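Serine-pyruvate aminotransferase (AgxT) (Sulfolobus solfataricus, PDB 3ZRR) is probably a serine-pyruvate and alanine-glyoxylate transaminase that uses pyridoxal 5'-phosphate as its cofactor. Local coordinates at residues L285-V290 against L363-R368; T302-K307 against F336-M341; E321-A326 against A349-S354. All blocks are in the same frame, centred on the assembly; numbering follows the deposited sequence.

Contact 1: residues L285-V290 against L363-R368. With CA (calcium ion), chain F.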
ATOM      1  N   LEU A 285      -5.257  23.090  34.121  1.00 33.31           N
ATOM      2  CA  LEU A 285      -4.498  24.230  33.610  1.00 36.41           C
ATOM      3  C   LEU A 285      -5.200  25.548  33.882  1.00 37.22           C
ATOM      4  O   LEU A 285      -4.594  26.609  33.724  1.00 38.65           O
ATOM      5  CB  LEU A 285      -4.204  24.087  32.104  1.00 35.04           C
ATOM      6  CG  LEU A 285      -3.290  22.914  31.764  1.00 35.67           C
ATOM      7  CD1 LEU A 285      -3.363  22.547  30.300  1.00 33.78           C
ATOM      8  CD2 LEU A 285      -1.851  23.225  32.179  1.00 34.16           C
ATOM      9  N   GLY A 286      -6.464  25.470  34.301  1.00 33.80           N
ATOM     10  CA  GLY A 286      -7.290  26.640  34.520  1.00 33.93           C
ATOM     11  C   GLY A 286      -7.909  27.136  33.220  1.00 37.15           C
ATOM     12  O   GLY A 286      -8.316  28.303  33.118  1.00 41.09           O
ATOM     13  N   LEU A 287      -7.974  26.268  32.211  1.00 34.59           N
ATOM     14  CA  LEU A 287      -8.591  26.641  30.938  1.00 34.39           C
ATOM     15  C   LEU A 287     -10.080  26.386  30.986  1.00 38.14           C
ATOM     16  O   LEU A 287     -10.539  25.381  31.572  1.00 37.32           O
ATOM     17  CB  LEU A 287      -7.955  25.899  29.767  1.00 33.91           C
ATOM     18  CG  LEU A 287      -6.501  26.290  29.523  1.00 33.06           C
ATOM     19  CD1 LEU A 287      -5.817  25.264  28.576  1.00 33.28           C
ATOM     20  CD2 LEU A 287      -6.339  27.732  29.015  1.00 30.60           C
ATOM     21  N   GLU A 288     -10.835  27.302  30.382  1.00 33.81           N
ATOM     22  CA  GLU A 288     -12.279  27.192  30.349  1.00 35.15           C
ATOM     23  C   GLU A 288     -12.731  26.476  29.071  1.00 33.74           C
ATOM     24  O   GLU A 288     -12.195  26.711  27.980  1.00 33.01           O
ATOM     25  CB  GLU A 288     -12.870  28.590  30.396  1.00 36.38           C
ATOM     26  CG  GLU A 288     -14.371  28.644  30.636  1.00 48.76           C
ATOM     27  CD  GLU A 288     -14.883  30.080  30.627  1.00 57.67           C
ATOM     28  OE1 GLU A 288     -14.044  31.001  30.774  1.00 63.04           O
ATOM     29  OE2 GLU A 288     -16.107  30.305  30.493  1.00 63.12           O
ATOM     30  N   ILE A 289     -13.725  25.602  29.227  1.00 32.70           N
ATOM     31  CA  ILE A 289     -14.314  24.844  28.116  1.00 32.91           C
ATOM     32  C   ILE A 289     -15.442  25.671  27.448  1.00 36.64           C
ATOM     33  O   ILE A 289     -16.127  26.430  28.124  1.00 31.20           O
ATOM     34  CB  ILE A 289     -14.770  23.456  28.620  1.00 33.69           C
ATOM     35  CG1 ILE A 289     -13.525  22.601  28.877  1.00 33.15           C
ATOM     36  CG2 ILE A 289     -15.673  22.748  27.609  1.00 31.71           C
ATOM     37  CD1 ILE A 289     -13.771  21.355  29.696  1.00 36.84           C
ATOM     38  N   VAL A 290     -15.596  25.576  26.125  1.00 30.68           N
ATOM     39  CA  VAL A 290     -16.623  26.367  25.420  1.00 32.93           C
ATOM     40  C   VAL A 290     -18.050  25.911  25.786  1.00 32.43           C
ATOM     41  O   VAL A 290     -18.906  26.757  26.104  1.00 35.33           O
ATOM     42  CB  VAL A 290     -16.420  26.383  23.881  1.00 28.90           C
ATOM     43  CG1 VAL A 290     -17.614  26.994  23.182  1.00 30.78           C
ATOM     44  CG2 VAL A 290     -15.212  27.190  23.520  1.00 29.57           C
ATOM     45  N   LEU A 363       3.378  31.145  24.443  1.00 47.06           N
ATOM     46  CA  LEU A 363       2.580  32.304  24.018  1.00 44.88           C
ATOM     47  C   LEU A 363       1.990  33.137  25.158  1.00 44.14           C
ATOM     48  O   LEU A 363       1.246  34.075  24.910  1.00 52.38           O
ATOM     49  CB  LEU A 363       1.481  31.882  23.032  1.00 41.01           C
ATOM     50  CG  LEU A 363       1.929  31.166  21.750  1.00 46.77           C
ATOM     51  CD1 LEU A 363       0.717  30.601  21.023  1.00 48.84           C
ATOM     52  CD2 LEU A 363       2.722  32.090  20.833  1.00 44.28           C
ATOM     53  N   GLY A 364       2.310  32.787  26.396  1.00 47.30           N
ATOM     54  CA  GLY A 364       1.929  33.597  27.546  1.00 44.40           C
ATOM     55  C   GLY A 364       0.456  33.545  27.914  1.00 46.72           C
ATOM     56  O   GLY A 364      -0.076  34.486  28.521  1.00 40.81           O
ATOM     57  N   GLU A 365      -0.212  32.448  27.562  1.00 41.28           N
ATOM     58  CA  GLU A 365      -1.559  32.228  28.056  1.00 36.14           C
ATOM     59  C   GLU A 365      -1.395  31.761  29.490  1.00 39.41           C
ATOM     60  O   GLU A 365      -0.661  30.803  29.737  1.00 44.11           O
ATOM     61  CB  GLU A 365      -2.306  31.190  27.213  1.00 35.81           C
ATOM     62  CG  GLU A 365      -3.704  30.796  27.754  1.00 32.44           C
ATOM     63  CD  GLU A 365      -4.791  31.872  27.521  1.00 35.96           C
ATOM     64  OE1 GLU A 365      -4.607  32.762  26.660  1.00 39.33           O
ATOM     65  OE2 GLU A 365      -5.839  31.812  28.207  1.00 34.21           O
ATOM     66  N   PRO A 366      -2.030  32.466  30.448  1.00 41.02           N
ATOM     67  CA  PRO A 366      -1.875  32.067  31.851  1.00 41.37           C
ATOM     68  C   PRO A 366      -2.412  30.647  32.055  1.00 45.48           C
ATOM     69  O   PRO A 366      -3.598  30.389  31.817  1.00 39.66           O
ATOM     70  CB  PRO A 366      -2.738  33.093  32.620  1.00 37.50           C
ATOM     71  CG  PRO A 366      -2.918  34.260  31.660  1.00 40.75           C
ATOM     72  CD  PRO A 366      -2.909  33.644  30.293  1.00 39.70           C
ATOM     73  N   ILE A 367      -1.518  29.743  32.453  1.00 41.34           N
ATOM     74  CA  ILE A 367      -1.843  28.358  32.764  1.00 39.10           C
ATOM     75  C   ILE A 367      -0.993  27.866  33.932  1.00 41.30           C
ATOM     76  O   ILE A 367       0.041  28.437  34.243  1.00 42.44           O
ATOM     77  CB  ILE A 367      -1.587  27.401  31.546  1.00 42.45           C
ATOM     78  CG1 ILE A 367      -0.176  27.587  30.975  1.00 43.39           C
ATOM     79  CG2 ILE A 367      -2.650  27.576  30.459  1.00 39.77           C
ATOM     80  CD1 ILE A 367       0.362  26.346  30.212  1.00 39.47           C
ATOM     81  N   ARG A 368      -1.424  26.784  34.566  1.00 42.12           N
ATOM     82  CA  ARG A 368      -0.639  26.141  35.619  0.60 41.44           C
ATOM     83  C   ARG A 368       0.257  25.090  34.975  1.00 38.97           C
ATOM     84  O   ARG A 368      -0.081  23.899  34.955  1.00 43.17           O
ATOM     85  CB  ARG A 368      -1.563  25.518  36.678  0.60 42.38           C
ATOM     86  CG  ARG A 368      -2.463  26.553  37.373  0.60 43.03           C
ATOM     87  CD  ARG A 368      -3.583  25.956  38.212  0.60 50.32           C
ATOM     88  NE  ARG A 368      -4.742  26.858  38.197  0.60 55.76           N
ATOM     89  CZ  ARG A 368      -6.016  26.480  38.232  0.60 54.18           C
ATOM     90  NH1 ARG A 368      -6.354  25.198  38.282  0.60 55.67           N
ATOM     91  NH2 ARG A 368      -6.973  27.399  38.192  0.60 52.68           N
TER
HETATM   92 CA    CA F1386     -16.065  32.826  30.126  1.00 67.29          CA
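L285 meets I367 and R368 where helix 264-284 gives way to the four-stranded antiparallel sheet of the small domain: G286, at positive phi, closes the helix C-terminus with a Schellman motif, and the chain then runs into the short edge strand 288-289. The carbonyl oxygen of L285 accepts the backbone N-H of R368, with R368 N 3.3 Å from L285 O and the donor tilted 33° out of the carbonyl plane. The same oxygen also receives a C-H contact from I367 CA. The side chain of L285 can be followed outward from this bond. Its CB lies 4.2 Å from I367 CG2. CG stands anti to the carbonyl carbon (chi1 -65°) and carries the two methyls in different directions. CD2 reaches the backbone of the loop, 3.4 Å from R368 O, while CD1 turns to helix 346-363 and packs on I353 CG2. L287 adds to the same apolar patch, its CD2 4.0 Å from I367 CG2, and both it and I367 rest on L360 of that helix. E365 places OE2 near L287 CD2, but its carboxylate serves the neighbouring loop: OE1 accepts the amides of V308 and A309, and OE2 that of K307. One residue past L287, E288 takes no part in this contact and binds a calcium ion in bidentate fashion, with OE2 2.5 Å and OE1 2.8 Å from the metal; OE1 is also bonded by K307 NZ and OE2 by R292 NH2.

Contact 2: residues T302-K307 against F336-M341. With PXG (3-[O-phosphonopyridoxyl]--amino-benzoic acid), chain C.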
ATOM      1  N   THR A 302     -13.866  19.236  21.947  1.00 29.87           N
ATOM      2  CA  THR A 302     -13.807  20.132  23.097  1.00 28.78           C
ATOM      3  C   THR A 302     -13.279  21.467  22.639  1.00 30.11           C
ATOM      4  O   THR A 302     -12.240  21.539  21.980  1.00 27.18           O
ATOM      5  CB  THR A 302     -12.906  19.567  24.225  1.00 29.10           C
ATOM      6  OG1 THR A 302     -13.378  18.261  24.591  1.00 30.59           O
ATOM      7  CG2 THR A 302     -12.989  20.454  25.467  1.00 27.60           C
ATOM      8  N   GLY A 303     -14.021  22.522  22.953  1.00 29.09           N
ATOM      9  CA  GLY A 303     -13.588  23.874  22.646  1.00 29.85           C
ATOM     10  C   GLY A 303     -12.843  24.444  23.841  1.00 33.75           C
ATOM     11  O   GLY A 303     -13.242  24.253  24.990  1.00 31.09           O
ATOM     12  N   VAL A 304     -11.747  25.138  23.561  1.00 33.15           N
ATOM     13  CA  VAL A 304     -10.841  25.607  24.602  1.00 30.80           C
ATOM     14  C   VAL A 304     -10.743  27.118  24.479  1.00 30.86           C
ATOM     15  O   VAL A 304     -10.245  27.633  23.481  1.00 29.92           O
ATOM     16  CB  VAL A 304      -9.442  24.967  24.456  1.00 32.80           C
ATOM     17  CG1 VAL A 304      -8.517  25.436  25.568  1.00 31.82           C
ATOM     18  CG2 VAL A 304      -9.539  23.417  24.474  1.00 30.80           C
ATOM     19  N   ILE A 305     -11.249  27.821  25.487  1.00 32.17           N
ATOM     20  CA  ILE A 305     -11.223  29.291  25.494  1.00 34.06           C
ATOM     21  C   ILE A 305      -9.839  29.835  25.863  1.00 35.23           C
ATOM     22  O   ILE A 305      -9.220  29.379  26.822  1.00 31.89           O
ATOM     23  CB  ILE A 305     -12.290  29.856  26.442  1.00 29.73           C
ATOM     24  CG1 ILE A 305     -13.673  29.618  25.849  1.00 32.04           C
ATOM     25  CG2 ILE A 305     -12.071  31.364  26.698  1.00 32.18           C
ATOM     26  CD1 ILE A 305     -14.796  29.685  26.866  1.00 34.02           C
ATOM     27  N   LEU A 306      -9.372  30.795  25.075  1.00 33.17           N
ATOM     28  CA  LEU A 306      -8.140  31.503  25.353  1.00 36.89           C
ATOM     29  C   LEU A 306      -8.474  32.930  25.789  1.00 38.91           C
ATOM     30  O   LEU A 306      -9.305  33.599  25.169  1.00 39.25           O
ATOM     31  CB  LEU A 306      -7.214  31.490  24.130  1.00 34.70           C
ATOM     32  CG  LEU A 306      -6.766  30.082  23.681  1.00 39.45           C
ATOM     33  CD1 LEU A 306      -5.993  30.126  22.396  1.00 37.05           C
ATOM     34  CD2 LEU A 306      -5.934  29.374  24.743  1.00 41.08           C
ATOM     35  N   LYS A 307      -7.846  33.378  26.872  1.00 38.93           N
ATOM     36  CA  LYS A 307      -8.064  34.734  27.396  1.00 39.56           C
ATOM     37  C   LYS A 307      -7.053  35.726  26.834  1.00 38.35           C
ATOM     38  O   LYS A 307      -7.336  36.918  26.736  1.00 39.23           O
ATOM     39  CB  LYS A 307      -7.997  34.744  28.927  1.00 43.81           C
ATOM     40  CG  LYS A 307      -8.939  33.799  29.654  1.00 46.18           C
ATOM     41  CD  LYS A 307     -10.416  34.039  29.327  1.00 52.80           C
ATOM     42  CE  LYS A 307     -11.342  33.385  30.367  1.00 57.98           C
ATOM     43  NZ  LYS A 307     -11.331  31.888  30.378  1.00 52.97           N
ATOM     44  N   PHE A 336     -10.008  27.580  20.307  1.00 34.56           N
ATOM     45  CA  PHE A 336      -9.694  26.563  19.310  1.00 31.62           C
ATOM     46  C   PHE A 336     -10.367  25.286  19.812  1.00 30.18           C
ATOM     47  O   PHE A 336     -10.864  25.248  20.930  1.00 33.37           O
ATOM     48  CB  PHE A 336      -8.184  26.377  19.123  1.00 28.28           C
ATOM     49  CG  PHE A 336      -7.465  25.766  20.330  1.00 33.82           C
ATOM     50  CD1 PHE A 336      -7.073  26.573  21.424  1.00 30.14           C
ATOM     51  CD2 PHE A 336      -7.163  24.391  20.360  1.00 29.38           C
ATOM     52  CE1 PHE A 336      -6.425  26.030  22.521  1.00 28.49           C
ATOM     53  CE2 PHE A 336      -6.503  23.834  21.459  1.00 30.97           C
ATOM     54  CZ  PHE A 336      -6.120  24.658  22.539  1.00 31.15           C
ATOM     55  N   ARG A 337     -10.398  24.257  18.981  1.00 28.93           N
ATOM     56  CA  ARG A 337     -11.069  23.020  19.333  1.00 29.92           C
ATOM     57  C   ARG A 337     -10.111  21.843  19.253  1.00 30.04           C
ATOM     58  O   ARG A 337      -9.192  21.839  18.450  1.00 33.08           O
ATOM     59  CB  ARG A 337     -12.253  22.779  18.396  1.00 27.87           C
ATOM     60  CG  ARG A 337     -13.411  23.701  18.655  1.00 29.21           C
ATOM     61  CD  ARG A 337     -14.562  23.470  17.669  1.00 33.82           C
ATOM     62  NE  ARG A 337     -14.136  23.840  16.327  1.00 40.75           N
ATOM     63  CZ  ARG A 337     -14.122  23.012  15.289  1.00 33.79           C
ATOM     64  NH1 ARG A 337     -14.534  21.762  15.434  1.00 40.95           N
ATOM     65  NH2 ARG A 337     -13.699  23.451  14.119  1.00 31.47           N
ATOM     66  N   ILE A 338     -10.353  20.838  20.098  1.00 33.33           N
ATOM     67  CA  ILE A 338      -9.601  19.592  20.063  1.00 30.00           C
ATOM     68  C   ILE A 338     -10.529  18.515  19.562  1.00 29.75           C
ATOM     69  O   ILE A 338     -11.592  18.290  20.149  1.00 30.66           O
ATOM     70  CB  ILE A 338      -9.090  19.196  21.467  1.00 28.86           C
ATOM     71  CG1 ILE A 338      -8.240  20.321  22.079  1.00 28.75           C
ATOM     72  CG2 ILE A 338      -8.340  17.881  21.417  1.00 28.31           C
ATOM     73  CD1 ILE A 338      -8.048  20.152  23.577  1.00 26.26           C
ATOM     74  N   GLY A 339     -10.141  17.856  18.469  1.00 30.81           N
ATOM     75  CA  GLY A 339     -10.844  16.677  18.007  1.00 28.20           C
ATOM     76  C   GLY A 339     -10.228  15.471  18.700  1.00 31.23           C
ATOM     77  O   GLY A 339      -9.002  15.335  18.715  1.00 31.76           O
ATOM     78  N   HIS A 340     -11.074  14.619  19.281  1.00 24.52           N
ATOM     79  CA  HIS A 340     -10.638  13.381  19.939  1.00 26.27           C
ATOM     80  C   HIS A 340     -11.638  12.272  19.646  1.00 24.75           C
ATOM     81  O   HIS A 340     -12.490  11.944  20.468  1.00 29.93           O
ATOM     82  CB  HIS A 340     -10.427  13.573  21.453  1.00 26.64           C
ATOM     83  CG  HIS A 340     -11.465  14.442  22.119  1.00 28.93           C
ATOM     84  ND1 HIS A 340     -12.707  13.964  22.499  1.00 29.53           N
ATOM     85  CD2 HIS A 340     -11.427  15.743  22.500  1.00 27.87           C
ATOM     86  CE1 HIS A 340     -13.397  14.943  23.062  1.00 27.65           C
ATOM     87  NE2 HIS A 340     -12.647  16.029  23.079  1.00 31.11           N
ATOM     88  N   MET A 341     -11.542  11.700  18.445  1.00 27.32           N
ATOM     89  CA  MET A 341     -12.530  10.727  17.991  1.00 29.56           C
ATOM     90  C   MET A 341     -11.917   9.720  17.033  1.00 31.43           C
ATOM     91  O   MET A 341     -10.905  10.012  16.363  1.00 31.30           O
ATOM     92  CB  MET A 341     -13.690  11.437  17.301  1.00 30.67           C
ATOM     93  CG  MET A 341     -13.370  11.962  15.882  1.00 31.83           C
ATOM     94  SD  MET A 341     -14.716  12.996  15.230  1.00 41.08           S
ATOM     95  CE  MET A 341     -14.212  14.622  15.916  1.00 29.35           C
TER
HETATM   96  N1  PXG C 470     -22.737  17.547  10.574  1.00 26.33           N
HETATM   97  C2  PXG C 470     -21.735  17.586  11.479  1.00 28.69           C
HETATM   98  C2A PXG C 470     -22.053  17.497  12.959  1.00 24.45           C
HETATM   99  C3  PXG C 470     -20.409  17.687  11.036  1.00 26.83           C
HETATM  100  O3  PXG C 470     -19.422  17.705  11.965  1.00 27.23           O
HETATM  101  C5  PXG C 470     -21.167  17.726   8.767  1.00 26.77           C
HETATM  102  C6  PXG C 470     -22.492  17.608   9.239  1.00 24.12           C
HETATM  103  C5A PXG C 470     -20.905  17.810   7.256  1.00 26.35           C
HETATM  104  OP4 PXG C 470     -20.193  16.633   6.868  1.00 27.00           O
HETATM  105  P   PXG C 470     -19.443  16.570   5.472  1.00 26.27           P
HETATM  106  OP1 PXG C 470     -18.939  15.152   5.443  1.00 24.58           O
HETATM  107  OP2 PXG C 470     -18.391  17.669   5.539  1.00 25.35           O
HETATM  108  OP3 PXG C 470     -20.562  16.903   4.506  1.00 28.18           O
HETATM  109  C4  PXG C 470     -20.117  17.753   9.678  1.00 26.31           C
HETATM  110  C4A PXG C 470     -18.693  17.850   9.151  1.00 32.18           C
HETATM  111  C7  PXG C 470     -14.377  21.654  11.279  1.00 61.46           C
HETATM  112  C8  PXG C 470     -15.023  20.714  10.304  1.00 50.23           C
HETATM  113  O2  PXG C 470     -14.255  22.866  10.965  1.00 53.03           O
HETATM  114  C9  PXG C 470     -16.077  19.878  10.702  1.00 48.43           C
HETATM  115  C10 PXG C 470     -16.671  19.014   9.780  1.00 40.54           C
HETATM  116  C11 PXG C 470     -16.180  18.999   8.473  1.00 45.18           C
HETATM  117  C12 PXG C 470     -15.123  19.827   8.075  1.00 44.55           C
HETATM  118  C13 PXG C 470     -14.546  20.685   9.000  1.00 47.45           C
HETATM  119  O8  PXG C 470     -13.965  21.179  12.368  1.00 69.92           O
HETATM  120  N9  PXG C 470     -17.696  18.200  10.141  1.00 39.87           N
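T302, G303 and V304 pair antiparallel with I338, R337 and F336. The backbone hydrogen bonds come as two mutual pairs: T302 with I338, where I338 N lies 2.8 Å from T302 O, and V304 with F336, where V304 N lies 2.8 Å from F336 O. Between them G303 and R337 form the non-hydrogen-bonded pair, their CA atoms drawn to 4.2 Å, with the R337 CG methylene against G303 CA. Apolar contacts fill the face bearing V304, F336 and I338. V304 CB sits 4.0 Å from the centroid of the F336 ring, a CH-pi contact over one face, while V304 CG2 meets I338 CD1 and L306 CD1 comes to the ring edge. One polar side-chain bond ties strand 301-305 to the residue just past the other strand, T302 OG1 to H340 NE2 at 2.8 Å, with the hydroxyl near the imidazole plane. On the other face R337, bent at chi3 (-66°), points its guanidinium edge at the ligand carboxylate; NH2 is 2.9 Å and NH1 3.2 Å from O8 of PXG, and NE is held by the P327 carbonyl. A leucine here would probably leave the ligand carboxylate and the P327 carbonyl without these donors. An arginine gripping a carboxylate from the small-domain sheet is consistent with recognition of the substrate carboxylate in fold-type I aminotransferases.

Contact 3: residues E321-A326 against A349-S354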
ATOM      1  N   GLU A 321       2.524  18.564  15.082  1.00 73.58           N
ATOM      2  CA  GLU A 321       2.625  18.033  16.446  1.00 65.95           C
ATOM      3  C   GLU A 321       1.771  16.801  16.752  1.00 63.25           C
ATOM      4  O   GLU A 321       1.580  16.461  17.925  1.00 68.12           O
ATOM      5  CB  GLU A 321       2.346  19.147  17.465  1.00 63.72           C
ATOM      6  CG  GLU A 321       3.373  20.292  17.443  1.00 73.70           C
ATOM      7  CD  GLU A 321       4.567  20.056  18.364  1.00 74.83           C
ATOM      8  OE1 GLU A 321       4.900  18.883  18.644  1.00 75.04           O
ATOM      9  OE2 GLU A 321       5.172  21.054  18.820  1.00 70.91           O
ATOM     10  N   GLY A 322       1.265  16.134  15.715  1.00 56.38           N
ATOM     11  CA  GLY A 322       0.535  14.864  15.881  1.00 51.22           C
ATOM     12  C   GLY A 322      -0.791  14.956  16.625  1.00 59.54           C
ATOM     13  O   GLY A 322      -1.226  13.977  17.232  1.00 56.01           O
ATOM     14  N   VAL A 323      -1.427  16.130  16.574  1.00 56.01           N
ATOM     15  CA  VAL A 323      -2.716  16.391  17.235  1.00 53.39           C
ATOM     16  C   VAL A 323      -3.835  16.694  16.210  1.00 54.67           C
ATOM     17  O   VAL A 323      -3.549  16.853  15.022  1.00 63.39           O
ATOM     18  CB  VAL A 323      -2.592  17.518  18.318  1.00 47.56           C
ATOM     19  CG1 VAL A 323      -1.778  17.013  19.486  1.00 44.20           C
ATOM     20  CG2 VAL A 323      -1.923  18.768  17.769  1.00 47.68           C
ATOM     21  N   GLU A 324      -5.094  16.753  16.659  1.00 49.74           N
ATOM     22  CA  GLU A 324      -6.208  17.142  15.789  0.60 50.56           C
ATOM     23  C   GLU A 324      -6.887  18.409  16.318  1.00 49.49           C
ATOM     24  O   GLU A 324      -7.954  18.354  16.930  1.00 36.31           O
ATOM     25  CB  GLU A 324      -7.218  16.004  15.621  0.60 57.57           C
ATOM     26  CG  GLU A 324      -8.310  16.296  14.585  0.60 70.12           C
ATOM     27  CD  GLU A 324      -9.606  15.503  14.787  0.60 81.56           C
ATOM     28  OE1 GLU A 324      -9.611  14.522  15.566  0.60 82.29           O
ATOM     29  OE2 GLU A 324     -10.629  15.868  14.157  0.60 78.25           O
ATOM     30  N   PHE A 325      -6.236  19.552  16.087  1.00 48.16           N
ATOM     31  CA  PHE A 325      -6.754  20.868  16.497  1.00 45.87           C
ATOM     32  C   PHE A 325      -7.346  21.626  15.309  1.00 45.80           C
ATOM     33  O   PHE A 325      -6.851  21.515  14.177  1.00 43.82           O
ATOM     34  CB  PHE A 325      -5.691  21.761  17.180  1.00 38.90           C
ATOM     35  CG  PHE A 325      -5.084  21.178  18.439  1.00 35.19           C
ATOM     36  CD1 PHE A 325      -5.625  20.046  19.052  1.00 34.58           C
ATOM     37  CD2 PHE A 325      -3.959  21.771  19.012  1.00 34.63           C
ATOM     38  CE1 PHE A 325      -5.038  19.497  20.195  1.00 36.16           C
ATOM     39  CE2 PHE A 325      -3.369  21.231  20.175  1.00 35.10           C
ATOM     40  CZ  PHE A 325      -3.913  20.105  20.764  1.00 34.47           C
ATOM     41  N   ALA A 326      -8.384  22.416  15.593  1.00 39.24           N
ATOM     42  CA  ALA A 326      -9.167  23.106  14.584  1.00 39.63           C
ATOM     43  C   ALA A 326      -9.624  24.462  15.131  1.00 40.82           C
ATOM     44  O   ALA A 326      -9.648  24.650  16.354  1.00 41.95           O
ATOM     45  CB  ALA A 326     -10.385  22.233  14.184  1.00 39.44           C
ATOM     46  N   ALA A 349      -4.448  11.545  24.416  1.00 32.82           N
ATOM     47  CA  ALA A 349      -4.828  12.477  25.478  1.00 32.88           C
ATOM     48  C   ALA A 349      -3.599  13.180  26.069  1.00 32.39           C
ATOM     49  O   ALA A 349      -3.572  14.413  26.174  1.00 34.90           O
ATOM     50  CB  ALA A 349      -5.632  11.747  26.575  1.00 32.37           C
ATOM     51  N   ILE A 350      -2.603  12.381  26.461  1.00 35.29           N
ATOM     52  CA  ILE A 350      -1.331  12.891  26.979  0.60 36.19           C
ATOM     53  C   ILE A 350      -0.687  13.868  25.999  1.00 35.13           C
ATOM     54  O   ILE A 350      -0.276  14.964  26.389  1.00 33.22           O
ATOM     55  CB  ILE A 350      -0.331  11.738  27.277  0.60 40.09           C
ATOM     56  CG1 ILE A 350      -0.803  10.898  28.462  0.60 46.53           C
ATOM     57  CG2 ILE A 350       1.050  12.276  27.581  0.60 44.95           C
ATOM     58  CD1 ILE A 350      -0.628  11.562  29.840  0.60 42.12           C
ATOM     59  N   ILE A 351      -0.593  13.468  24.729  1.00 35.49           N
ATOM     60  CA  ILE A 351       0.043  14.306  23.712  0.60 35.52           C
ATOM     61  C   ILE A 351      -0.691  15.647  23.576  1.00 36.80           C
ATOM     62  O   ILE A 351      -0.062  16.711  23.602  1.00 37.33           O
ATOM     63  CB  ILE A 351       0.117  13.607  22.327  0.60 35.58           C
ATOM     64  CG1 ILE A 351       1.041  12.388  22.357  0.60 38.52           C
ATOM     65  CG2 ILE A 351       0.612  14.580  21.256  0.60 37.26           C
ATOM     66  CD1 ILE A 351       0.979  11.549  21.051  0.60 33.39           C
ATOM     67  N   ALA A 352      -2.017  15.597  23.431  1.00 33.58           N
ATOM     68  CA  ALA A 352      -2.777  16.829  23.214  1.00 32.86           C
ATOM     69  C   ALA A 352      -2.549  17.824  24.360  1.00 30.85           C
ATOM     70  O   ALA A 352      -2.255  18.988  24.124  1.00 32.50           O
ATOM     71  CB  ALA A 352      -4.272  16.533  23.029  1.00 31.40           C
ATOM     72  N   ILE A 353      -2.659  17.354  25.593  1.00 30.73           N
ATOM     73  CA  ILE A 353      -2.479  18.261  26.738  1.00 33.16           C
ATOM     74  C   ILE A 353      -1.020  18.752  26.846  1.00 35.54           C
ATOM     75  O   ILE A 353      -0.769  19.939  27.113  1.00 33.54           O
ATOM     76  CB  ILE A 353      -3.015  17.637  28.016  1.00 32.38           C
ATOM     77  CG1 ILE A 353      -4.533  17.446  27.892  1.00 36.68           C
ATOM     78  CG2 ILE A 353      -2.714  18.487  29.242  1.00 32.36           C
ATOM     79  CD1 ILE A 353      -5.317  18.771  27.836  1.00 34.36           C
ATOM     80  N   SER A 354      -0.065  17.861  26.586  1.00 31.47           N
ATOM     81  CA  SER A 354       1.336  18.280  26.577  1.00 34.32           C
ATOM     82  C   SER A 354       1.623  19.340  25.523  1.00 38.05           C
ATOM     83  O   SER A 354       2.260  20.347  25.813  1.00 38.77           O
ATOM     84  CB  SER A 354       2.267  17.092  26.359  1.00 35.65           C
ATOM     85  OG  SER A 354       3.606  17.532  26.557  1.00 46.63           O
TER
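F325 turns the edge of its ring to the helix, its CZ 3.9 Å from A352 O, which lies in the plane of the ring. CE1, beside it on the rim, comes 4.2 Å from A352 CB. One face is covered from within its own segment by V323, whose CG2 stands 3.6 Å above the plane and over the centre of the ring. F336 of the adjoining strand lies on the opposite face, the two ring planes inclined at about 50°. V323 thus works in two directions: with CG1 anti to the carbonyl carbon (chi1 -69°), that methyl is left for the helix while CG2 covers the ring face. V323 CG1 lies 3.9 Å from A352 CA, and the small side chain of A352 probably allows V323 to approach the helix backbone this closely. The contact is one corner of the two-layer alpha/beta small domain of a fold-type I enzyme, where helix 346-363 packs on the antiparallel sheet beside its edge strand 325-327. I351 has two modelled conformers; in one of them its CG2 touches V323 CG1 and E321 O, contacts that are less certain. No hydrogen bond joins the two segments. G322, with positive phi, carries the chain round the turn from E321. The E321 carbonyl oxygen accepts a hydrogen bond from N347 ND2 of the third subunit, and on the helix S354 OG is hydrogen-bonded to E377 OE2 of that subunit.

How the contacts relate
All three contacts belong to one antiparallel sheet and the helices packed on it. Contact 2 is wholly buried and joins the two middle strands; contacts 1 and 3 are only partly buried and lie towards opposite edge strands, 288-289 and 325-327. Chemistry follows position: contact 2 rests on a ladder of backbone bonds and reaches the ligand, contact 1 mixes a single backbone bond with apolar packing beside a calcium site, and contact 3 is apolar and borders another subunit. Helix 346-363 contributes to contact 3 and leads into the loop of contact 1. V290 packs on I305 to join contact 1 to contact 2, while G339 and R337 pair with E324 and A326 of contact 3.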